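Long-range contacts in SPD1 nuclease (Streptococcus pyogenes, PDB 2XGR), which is a prophage-encoded extracellular DNase of the His-Me finger clan, an endonuclease that cuts DNA, probably with the help of a bound metal ion: residues R119-G124 and R135-M140; A73-I78 and D180-P185; A142-G147 and V230-S235. All coordinates share one frame; numbering follows the deposited sequence.

Contact 1 of 3, residues R119-G124 and R135-M140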
loop_
_atom_site.group_PDB
_atom_site.type_symbol
_atom_site.label_atom_id
_atom_site.label_comp_id
_atom_site.label_asym_id
_atom_site.label_seq_id
_atom_site.Cartn_x
_atom_site.Cartn_y
_atom_site.Cartn_z
ATOM N N ARG A 119 -7.879 -5.881 12.018
ATOM C CA ARG A 119 -6.591 -5.770 11.312
ATOM C C ARG A 119 -6.781 -5.690 9.774
ATOM O O ARG A 119 -7.615 -6.383 9.191
ATOM C CB ARG A 119 -5.731 -6.966 11.665
ATOM C CG ARG A 119 -5.147 -6.907 13.124
ATOM C CD ARG A 119 -4.073 -7.967 13.306
ATOM N NE ARG A 119 -4.584 -9.310 13.080
ATOM C CZ ARG A 119 -3.823 -10.392 12.871
ATOM N NH1 ARG A 119 -2.485 -10.319 12.841
ATOM N NH2 ARG A 119 -4.412 -11.580 12.702
ATOM N N GLY A 120 -6.049 -4.775 9.165
ATOM C CA GLY A 120 -6.110 -4.593 7.722
ATOM C C GLY A 120 -4.763 -4.912 7.097
ATOM O O GLY A 120 -3.673 -4.956 7.769
ATOM N N HIS A 121 -4.791 -5.186 5.791
ATOM C CA HIS A 121 -3.584 -5.566 5.125
ATOM C C HIS A 121 -2.637 -4.351 4.963
ATOM O O HIS A 121 -3.100 -3.212 4.859
ATOM C CB HIS A 121 -3.920 -5.980 3.667
ATOM C CG HIS A 121 -4.409 -7.404 3.556
ATOM N ND1 HIS A 121 -5.514 -7.852 4.243
ATOM C CD2 HIS A 121 -3.976 -8.451 2.821
ATOM C CE1 HIS A 121 -5.707 -9.134 3.977
ATOM N NE2 HIS A 121 -4.815 -9.509 3.091
ATOM N N LEU A 122 -1.327 -4.633 4.911
ATOM C CA LEU A 122 -0.363 -3.610 4.472
ATOM C C LEU A 122 -0.418 -3.547 2.915
ATOM O O LEU A 122 -0.994 -2.623 2.377
ATOM C CB LEU A 122 1.053 -3.922 4.976
ATOM C CG LEU A 122 1.157 -3.842 6.554
ATOM C CD1 LEU A 122 2.646 -4.266 6.965
ATOM C CD2 LEU A 122 0.948 -2.377 7.026
ATOM N N VAL A 123 0.090 -4.572 2.238
ATOM C CA VAL A 123 -0.121 -4.677 0.787
ATOM C C VAL A 123 -1.498 -5.356 0.547
ATOM O O VAL A 123 -1.744 -6.430 1.082
ATOM C CB VAL A 123 1.015 -5.455 0.122
ATOM C CG1 VAL A 123 0.626 -5.820 -1.356
ATOM C CG2 VAL A 123 2.294 -4.597 0.052
ATOM N N GLY A 124 -2.439 -4.678 -0.143
ATOM C CA GLY A 124 -3.778 -5.271 -0.293
ATOM C C GLY A 124 -3.776 -6.660 -0.922
ATOM O O GLY A 124 -2.909 -7.047 -1.764
ATOM N N ARG A 135 2.718 -10.649 9.333
ATOM C CA ARG A 135 3.720 -9.655 8.812
ATOM C C ARG A 135 3.158 -8.733 7.733
ATOM O O ARG A 135 3.796 -7.741 7.367
ATOM C CB ARG A 135 4.892 -10.351 8.190
ATOM C CG ARG A 135 5.695 -11.050 9.305
ATOM C CD ARG A 135 6.666 -11.999 8.607
ATOM N NE ARG A 135 7.211 -12.898 9.599
ATOM C CZ ARG A 135 6.619 -13.981 10.115
ATOM N NH1 ARG A 135 5.307 -14.316 9.891
ATOM N NH2 ARG A 135 7.395 -14.750 10.878
ATOM N N ASN A 136 1.943 -9.044 7.269
ATOM C CA ASN A 136 1.212 -8.148 6.345
ATOM C C ASN A 136 -0.084 -7.592 6.951
ATOM O O ASN A 136 -0.980 -7.097 6.248
ATOM C CB ASN A 136 0.905 -8.931 5.052
ATOM C CG ASN A 136 0.469 -8.014 3.923
ATOM O OD1 ASN A 136 1.167 -7.028 3.653
ATOM N ND2 ASN A 136 -0.770 -8.253 3.322
ATOM N N LEU A 137 -0.198 -7.566 8.299
ATOM C CA LEU A 137 -1.411 -7.075 8.934
ATOM C C LEU A 137 -1.058 -6.084 10.052
ATOM O O LEU A 137 -0.115 -6.353 10.800
ATOM C CB LEU A 137 -2.204 -8.239 9.583
ATOM C CG LEU A 137 -2.853 -9.229 8.592
ATOM C CD1 LEU A 137 -3.360 -10.491 9.301
ATOM C CD2 LEU A 137 -3.992 -8.521 7.829
ATOM N N VAL A 138 -1.841 -5.026 10.190
ATOM C CA VAL A 138 -1.812 -4.102 11.348
ATOM C C VAL A 138 -3.238 -3.732 11.750
ATOM O O VAL A 138 -4.172 -3.696 10.919
ATOM C CB VAL A 138 -0.998 -2.822 11.042
ATOM C CG1 VAL A 138 0.462 -3.178 10.700
ATOM C CG2 VAL A 138 -1.640 -2.036 9.881
ATOM N N ALA A 139 -3.414 -3.357 13.025
ATOM C CA ALA A 139 -4.653 -2.805 13.478
ATOM C C ALA A 139 -4.946 -1.556 12.667
ATOM O O ALA A 139 -4.110 -0.654 12.609
ATOM C CB ALA A 139 -4.496 -2.418 14.952
ATOM N N MET A 140 -6.139 -1.446 12.080
ATOM C CA MET A 140 -6.407 -0.394 11.150
ATOM C C MET A 140 -7.873 0.037 11.296
ATOM O O MET A 140 -8.756 -0.843 11.443
ATOM C CB MET A 140 -6.182 -0.971 9.711
ATOM C CG MET A 140 -6.155 0.079 8.709
ATOM S SD MET A 140 -5.774 -0.661 7.080
ATOM C CE MET A 140 -4.016 -1.020 7.194
HETATM O O HOH W 1 0.109 -8.824 12.783
#
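Asn136 and Val123 hold each other by two bonds, a worked example of a side-chain amide taking over where strand pairing stops. Asn136 OD1 accepts from Val123 N at 3.0 Å. Asn136 ND2 gives to Val123 O at 3.0 Å in a nearly straight bond (173°) that meets a lone pair of that carbonyl, the acceptor lying in the amide plane. With CG anti to the backbone N (chi1 -166°), the amide sits just beyond the last backbone bond, from Leu122 N to Asn136 O. Ser76 OG is a further partner of OD1. The imidazole of His121 stands almost perpendicular to this amide, planes 86° apart, with CD2 3.3 Å from Asn136 ND2, while its NE2 bonds to Leu130 O. Leu137 runs beside His121, pointing the same way, and turns to Arg119: its CD1 sits 3.5 Å above the centre of the guanidinium plane of Arg119. At the edge of that group a water in its plane links Arg119 NH1 to Leu137 O. On the side of Val138, the side chains of Leu122 and Val138 cross at about a right angle, Leu122 CD2 3.8 Å from Val138 CG1. Met140 lies against the Gly120 backbone, its CE 3.3 Å from His121 O. Gly120 and Val138 exchange two backbone bonds. The pair is consistent with the two strands of this clan's beta-beta-alpha metal finger, and Arg119-Gly120-His121 matches the RGH of the family's DRGH signature. OD1 takes two bonds and ND2 gives one to Val123, which fixes the rotation of the buried amide and ties the end of the strand pair to Val123.

Contact 2 of 3, residues A73-I78 and D180-P185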
loop_
_atom_site.group_PDB
_atom_site.type_symbol
_atom_site.label_atom_id
_atom_site.label_comp_id
_atom_site.label_asym_id
_atom_site.label_seq_id
_atom_site.Cartn_x
_atom_site.Cartn_y
_atom_site.Cartn_z
ATOM N N ALA A 73 3.977 -6.009 12.834
ATOM C CA ALA A 73 4.519 -6.023 11.460
ATOM C C ALA A 73 5.362 -4.773 11.191
ATOM O O ALA A 73 5.097 -3.681 11.717
ATOM C CB ALA A 73 3.302 -6.000 10.484
ATOM N N THR A 74 6.332 -4.901 10.305
ATOM C CA THR A 74 7.274 -3.812 10.031
ATOM C C THR A 74 7.266 -3.280 8.612
ATOM O O THR A 74 7.550 -2.082 8.417
ATOM C CB THR A 74 8.720 -4.170 10.440
ATOM O OG1 THR A 74 9.147 -5.367 9.794
ATOM C CG2 THR A 74 8.723 -4.424 11.984
ATOM N N PHE A 75 7.029 -4.141 7.612
ATOM C CA PHE A 75 6.712 -3.603 6.249
ATOM C C PHE A 75 6.227 -4.732 5.372
ATOM O O PHE A 75 6.554 -5.882 5.634
ATOM C CB PHE A 75 7.948 -2.943 5.548
ATOM C CG PHE A 75 9.079 -3.917 5.238
ATOM C CD1 PHE A 75 9.152 -4.601 3.977
ATOM C CD2 PHE A 75 10.135 -4.075 6.151
ATOM C CE1 PHE A 75 10.234 -5.528 3.723
ATOM C CE2 PHE A 75 11.214 -4.909 5.852
ATOM C CZ PHE A 75 11.266 -5.635 4.656
ATOM N N SER A 76 5.640 -4.394 4.221
ATOM C CA SER A 76 5.373 -5.432 3.225
ATOM C C SER A 76 5.699 -4.779 1.844
ATOM O O SER A 76 5.358 -3.607 1.598
ATOM C CB SER A 76 3.882 -5.753 3.299
ATOM O OG SER A 76 3.595 -6.725 2.286
ATOM N N HIS A 77 6.466 -5.475 0.996
ATOM C CA HIS A 77 7.069 -4.871 -0.197
ATOM C C HIS A 77 6.880 -5.830 -1.366
ATOM O O HIS A 77 7.276 -7.017 -1.283
ATOM C CB HIS A 77 8.545 -4.626 0.038
ATOM C CG HIS A 77 9.168 -3.556 -0.839
ATOM N ND1 HIS A 77 8.703 -3.164 -2.076
ATOM C CD2 HIS A 77 10.342 -2.887 -0.646
ATOM C CE1 HIS A 77 9.515 -2.206 -2.567
ATOM N NE2 HIS A 77 10.531 -2.066 -1.724
ATOM N N ILE A 78 6.174 -5.385 -2.412
ATOM C CA ILE A 78 5.921 -6.282 -3.548
ATOM C C ILE A 78 6.475 -5.684 -4.835
ATOM O O ILE A 78 6.571 -4.444 -4.994
ATOM C CB ILE A 78 4.388 -6.564 -3.623
ATOM C CG1 ILE A 78 4.054 -7.776 -4.537
ATOM C CG2 ILE A 78 3.570 -5.287 -4.042
ATOM C CD1 ILE A 78 2.544 -8.243 -4.342
ATOM N N ASP A 180 6.366 -1.483 -8.229
ATOM C CA ASP A 180 7.086 -1.774 -6.999
ATOM C C ASP A 180 6.321 -0.988 -5.947
ATOM O O ASP A 180 6.179 0.250 -6.029
ATOM C CB ASP A 180 8.562 -1.287 -7.120
ATOM C CG ASP A 180 9.362 -1.525 -5.842
ATOM O OD1 ASP A 180 9.093 -0.863 -4.838
ATOM O OD2 ASP A 180 10.216 -2.460 -5.857
ATOM N N TYR A 181 5.871 -1.676 -4.890
ATOM C CA TYR A 181 4.974 -1.040 -3.967
ATOM C C TYR A 181 5.300 -1.521 -2.544
ATOM O O TYR A 181 5.296 -2.725 -2.262
ATOM C CB TYR A 181 3.514 -1.455 -4.373
ATOM C CG TYR A 181 2.382 -1.039 -3.433
ATOM C CD1 TYR A 181 2.308 0.261 -2.861
ATOM C CD2 TYR A 181 1.387 -1.942 -3.083
ATOM C CE1 TYR A 181 1.232 0.616 -2.003
ATOM C CE2 TYR A 181 0.314 -1.600 -2.201
ATOM C CZ TYR A 181 0.255 -0.307 -1.690
ATOM O OH TYR A 181 -0.812 0.021 -0.895
ATOM N N LYS A 182 5.594 -0.566 -1.652
ATOM C CA LYS A 182 5.997 -0.908 -0.284
ATOM C C LYS A 182 5.033 -0.198 0.650
ATOM O O LYS A 182 4.749 1.000 0.453
ATOM C CB LYS A 182 7.439 -0.404 -0.044
ATOM C CG LYS A 182 7.931 -0.909 1.336
ATOM C CD LYS A 182 9.345 -0.311 1.663
ATOM C CE LYS A 182 9.854 -0.877 2.985
ATOM N NZ LYS A 182 11.209 -0.224 3.203
ATOM N N VAL A 183 4.507 -0.932 1.635
ATOM C CA VAL A 183 3.615 -0.350 2.638
ATOM C C VAL A 183 4.283 -0.523 4.004
ATOM O O VAL A 183 4.628 -1.632 4.432
ATOM C CB VAL A 183 2.201 -1.028 2.589
ATOM C CG1 VAL A 183 1.284 -0.389 3.683
ATOM C CG2 VAL A 183 1.615 -0.849 1.138
ATOM N N THR A 184 4.512 0.605 4.665
ATOM C CA THR A 184 5.253 0.599 5.991
ATOM C C THR A 184 4.436 1.257 7.088
ATOM O O THR A 184 4.072 2.467 6.962
ATOM C CB THR A 184 6.599 1.387 5.851
ATOM O OG1 THR A 184 7.372 0.930 4.729
ATOM C CG2 THR A 184 7.415 1.359 7.160
ATOM N N PRO A 185 4.107 0.505 8.153
ATOM C CA PRO A 185 3.396 1.100 9.280
ATOM C C PRO A 185 4.406 1.907 10.098
ATOM O O PRO A 185 5.569 1.474 10.212
ATOM C CB PRO A 185 2.840 -0.115 10.040
ATOM C CG PRO A 185 3.839 -1.284 9.761
ATOM C CD PRO A 185 4.320 -0.945 8.294
HETATM O O HOH W 2 7.619 -0.312 10.436
#
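Lys182 lies across the ring of His77 and reaches on to Phe75, showing how one extended chain can serve two aromatic neighbours, one on the sheet face and one just before the strand. All four of its torsions are close to anti. CB is stationed over the middle of the imidazole, 3.6 Å from the centroid of the His77 ring and 7° off its normal, in a CH-pi contact; CG and CD then follow the ring toward CD2. Beyond them CE passes 3.8 Å from Phe75 CB, and NZ ends 5.0 Å from the centroid of the Phe75 ring, a cation-pi contact over the face. Phe75 contributes by its own torsion: chi1 of 65° sets CG between the backbone N and the carbonyl carbon, and CG so placed stands 3.9 Å from Lys182 CE. His77 has its NE2 bonded to Lys52 O, while the carboxylate of Asp180 takes Gln79 NE2 and Leu54 N on OD2. On the opposite face Ile78 CG2 packs 3.8 Å from Tyr181 CB, and Tyr181 OH bonds to Glu164. The backbones pair antiparallel, Ser76 with Val183 and Ile78 with Tyr181 each exchanging two bonds. Where regular pairing ends, the Pro185 ring sets CG 3.3 Å from Ala73 O, and a water donates to both Thr74 O and Pro185 O. These strands are neighbours in the large antiparallel sheet of the nuclease domain. Chemically, the aliphatic part of Lys182 covers the His77 ring and touches Phe75, while its ammonium, with NZ 5.3 Å from His77 NE2, would tend to discourage a second proton on that imidazole.

Contact 3 of 3, residues A142-G147 and V230-S235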
loop_
_atom_site.group_PDB
_atom_site.type_symbol
_atom_site.label_atom_id
_atom_site.label_comp_id
_atom_site.label_asym_id
_atom_site.label_seq_id
_atom_site.Cartn_x
_atom_site.Cartn_y
_atom_site.Cartn_z
ATOM N N ALA A 142 -11.461 1.257 9.775
ATOM C CA ALA A 142 -12.194 1.003 8.500
ATOM C C ALA A 142 -12.042 2.181 7.559
ATOM O O ALA A 142 -11.826 1.982 6.363
ATOM C CB ALA A 142 -13.736 0.774 8.859
ATOM N N TRP A 143 -12.011 3.407 8.109
ATOM C CA TRP A 143 -11.752 4.614 7.358
ATOM C C TRP A 143 -10.422 4.505 6.585
ATOM O O TRP A 143 -10.391 4.743 5.359
ATOM C CB TRP A 143 -11.753 5.868 8.318
ATOM C CG TRP A 143 -11.646 7.175 7.642
ATOM C CD1 TRP A 143 -10.533 7.965 7.566
ATOM C CD2 TRP A 143 -12.696 7.910 7.026
ATOM N NE1 TRP A 143 -10.810 9.115 6.872
ATOM C CE2 TRP A 143 -12.138 9.122 6.551
ATOM C CE3 TRP A 143 -14.071 7.681 6.864
ATOM C CZ2 TRP A 143 -12.900 10.093 5.908
ATOM C CZ3 TRP A 143 -14.823 8.662 6.235
ATOM C CH2 TRP A 143 -14.231 9.819 5.732
ATOM N N LEU A 144 -9.350 4.123 7.276
ATOM C CA LEU A 144 -8.032 4.012 6.597
ATOM C C LEU A 144 -8.070 2.858 5.578
ATOM O O LEU A 144 -7.509 2.938 4.486
ATOM C CB LEU A 144 -6.931 3.748 7.618
ATOM C CG LEU A 144 -5.555 3.522 6.967
ATOM C CD1 LEU A 144 -5.143 4.619 6.000
ATOM C CD2 LEU A 144 -4.532 3.389 8.109
ATOM N N ASN A 145 -8.719 1.770 5.958
ATOM C CA ASN A 145 -8.660 0.575 5.128
ATOM C C ASN A 145 -9.422 0.765 3.778
ATOM O O ASN A 145 -8.848 0.673 2.683
ATOM C CB ASN A 145 -9.196 -0.619 5.916
ATOM C CG ASN A 145 -9.220 -1.935 5.083
ATOM O OD1 ASN A 145 -8.205 -2.376 4.572
ATOM N ND2 ASN A 145 -10.385 -2.601 5.060
ATOM N N THR A 146 -10.711 1.035 3.860
ATOM C CA THR A 146 -11.479 1.204 2.601
ATOM C C THR A 146 -12.135 2.581 2.486
ATOM O O THR A 146 -12.911 2.799 1.515
ATOM C CB THR A 146 -12.634 0.143 2.497
ATOM O OG1 THR A 146 -13.374 0.171 3.728
ATOM C CG2 THR A 146 -12.150 -1.263 2.243
ATOM N N GLY A 147 -11.783 3.557 3.336
ATOM C CA GLY A 147 -12.251 4.904 3.075
ATOM C C GLY A 147 -13.690 5.256 3.504
ATOM O O GLY A 147 -14.245 6.265 3.069
ATOM N N VAL A 230 3.010 8.313 -0.080
ATOM C CA VAL A 230 1.766 8.899 0.447
ATOM C C VAL A 230 1.720 8.493 1.918
ATOM O O VAL A 230 1.934 7.291 2.238
ATOM C CB VAL A 230 0.544 8.264 -0.334
ATOM C CG1 VAL A 230 -0.705 8.643 0.435
ATOM C CG2 VAL A 230 0.519 8.865 -1.735
ATOM N N ILE A 231 1.507 9.448 2.837
ATOM C CA ILE A 231 1.418 9.088 4.273
ATOM C C ILE A 231 -0.033 9.263 4.709
ATOM O O ILE A 231 -0.610 10.359 4.583
ATOM C CB ILE A 231 2.354 10.002 5.174
ATOM C CG1 ILE A 231 3.802 9.801 4.761
ATOM C CG2 ILE A 231 2.117 9.702 6.702
ATOM C CD1 ILE A 231 4.800 10.803 5.397
ATOM N N LEU A 232 -0.654 8.173 5.125
ATOM C CA LEU A 232 -2.041 8.225 5.572
ATOM C C LEU A 232 -2.140 8.055 7.056
ATOM O O LEU A 232 -1.382 7.277 7.659
ATOM C CB LEU A 232 -2.866 7.100 4.890
ATOM C CG LEU A 232 -2.898 7.180 3.372
ATOM C CD1 LEU A 232 -3.772 6.006 2.766
ATOM C CD2 LEU A 232 -3.508 8.500 2.955
ATOM N N GLU A 233 -3.092 8.772 7.652
ATOM C CA GLU A 233 -3.308 8.655 9.096
ATOM C C GLU A 233 -4.165 7.458 9.426
ATOM O O GLU A 233 -5.199 7.206 8.764
ATOM C CB GLU A 233 -4.003 9.970 9.644
ATOM C CG GLU A 233 -3.234 11.247 9.425
ATOM C CD GLU A 233 -1.906 11.336 10.197
ATOM O OE1 GLU A 233 -1.814 10.850 11.353
ATOM O OE2 GLU A 233 -0.929 11.854 9.592
ATOM N N ASN A 234 -3.802 6.741 10.487
ATOM C CA ASN A 234 -4.584 5.617 10.963
ATOM C C ASN A 234 -5.506 6.166 12.072
ATOM O O ASN A 234 -5.168 6.106 13.270
ATOM C CB ASN A 234 -3.695 4.504 11.484
ATOM C CG ASN A 234 -4.442 3.204 11.756
ATOM O OD1 ASN A 234 -5.623 3.044 11.365
ATOM N ND2 ASN A 234 -3.741 2.236 12.335
ATOM N N SER A 235 -6.631 6.737 11.637
ATOM C CA SER A 235 -7.655 7.337 12.497
ATOM C C SER A 235 -8.990 7.293 11.753
ATOM O O SER A 235 -9.047 6.855 10.584
ATOM C CB SER A 235 -7.257 8.805 12.823
ATOM O OG SER A 235 -7.171 9.564 11.635
#
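Leu144 and Leu232 join the short helix 142-146, consistent with the helix of the beta-beta-alpha metal finger of this clan, to strand 228-233 of the large sheet, an example of a helix docked by one principal side chain. The apolar part of the contact belongs to the two methyls of Leu144. With CG anti to the backbone N (chi1 176°), the side chain reaches the strand end and divides there: CD1 meets Leu232 CB at 3.5 Å and Leu232 CD1 at 3.8 Å, whereas CD2 lies 3.6 Å from Asn234 CA.

A second group of contacts sets carbon against oxygen. Leu144 CD2 is 3.5 Å from Asn234 OD1, the two side chains crossing at about a right angle, and the Glu233 carbonyl also faces the leucine. The Asn234 amide is meanwhile held by other partners: bonds from Thr141 N to OD1 and from ND2 to Ala139 O tie the strand end to the chain just ahead of the helix, and one from ND2 to Pro194 O reaches another loop.

The remaining polar link is indirect, for Thr141 OG1 is bonded both to Ser235 O and to Leu144 N, bringing the strand's continuation up to the first turn of the helix. Trp143, its NE1 bonded to Glu158, completes the contact: on the indole, CD1 approaches Ser235 O most closely, at 3.5 Å.

From the N terminus, residues 73-78 come first and wait for their partner until 180-185, so contact 2 closes a loop of 101 intervening residues. Contact 1 is nested inside it, a short hairpin-like closure between 119-124 and 135-140. The chain then runs almost directly into 142-147, which still lies within that loop but finds its partner only at 230-235; contact 3 therefore crosses contact 2 while following contact 1 in series. Leu122, Val123 and Asn136, which flank the paired strands of contact 1, rest on Ser76 and Val183 of contact 2, and Asn234 bridges contacts 1 and 3. Contacts 2 and 3 do not touch, yet both reach the same large sheet.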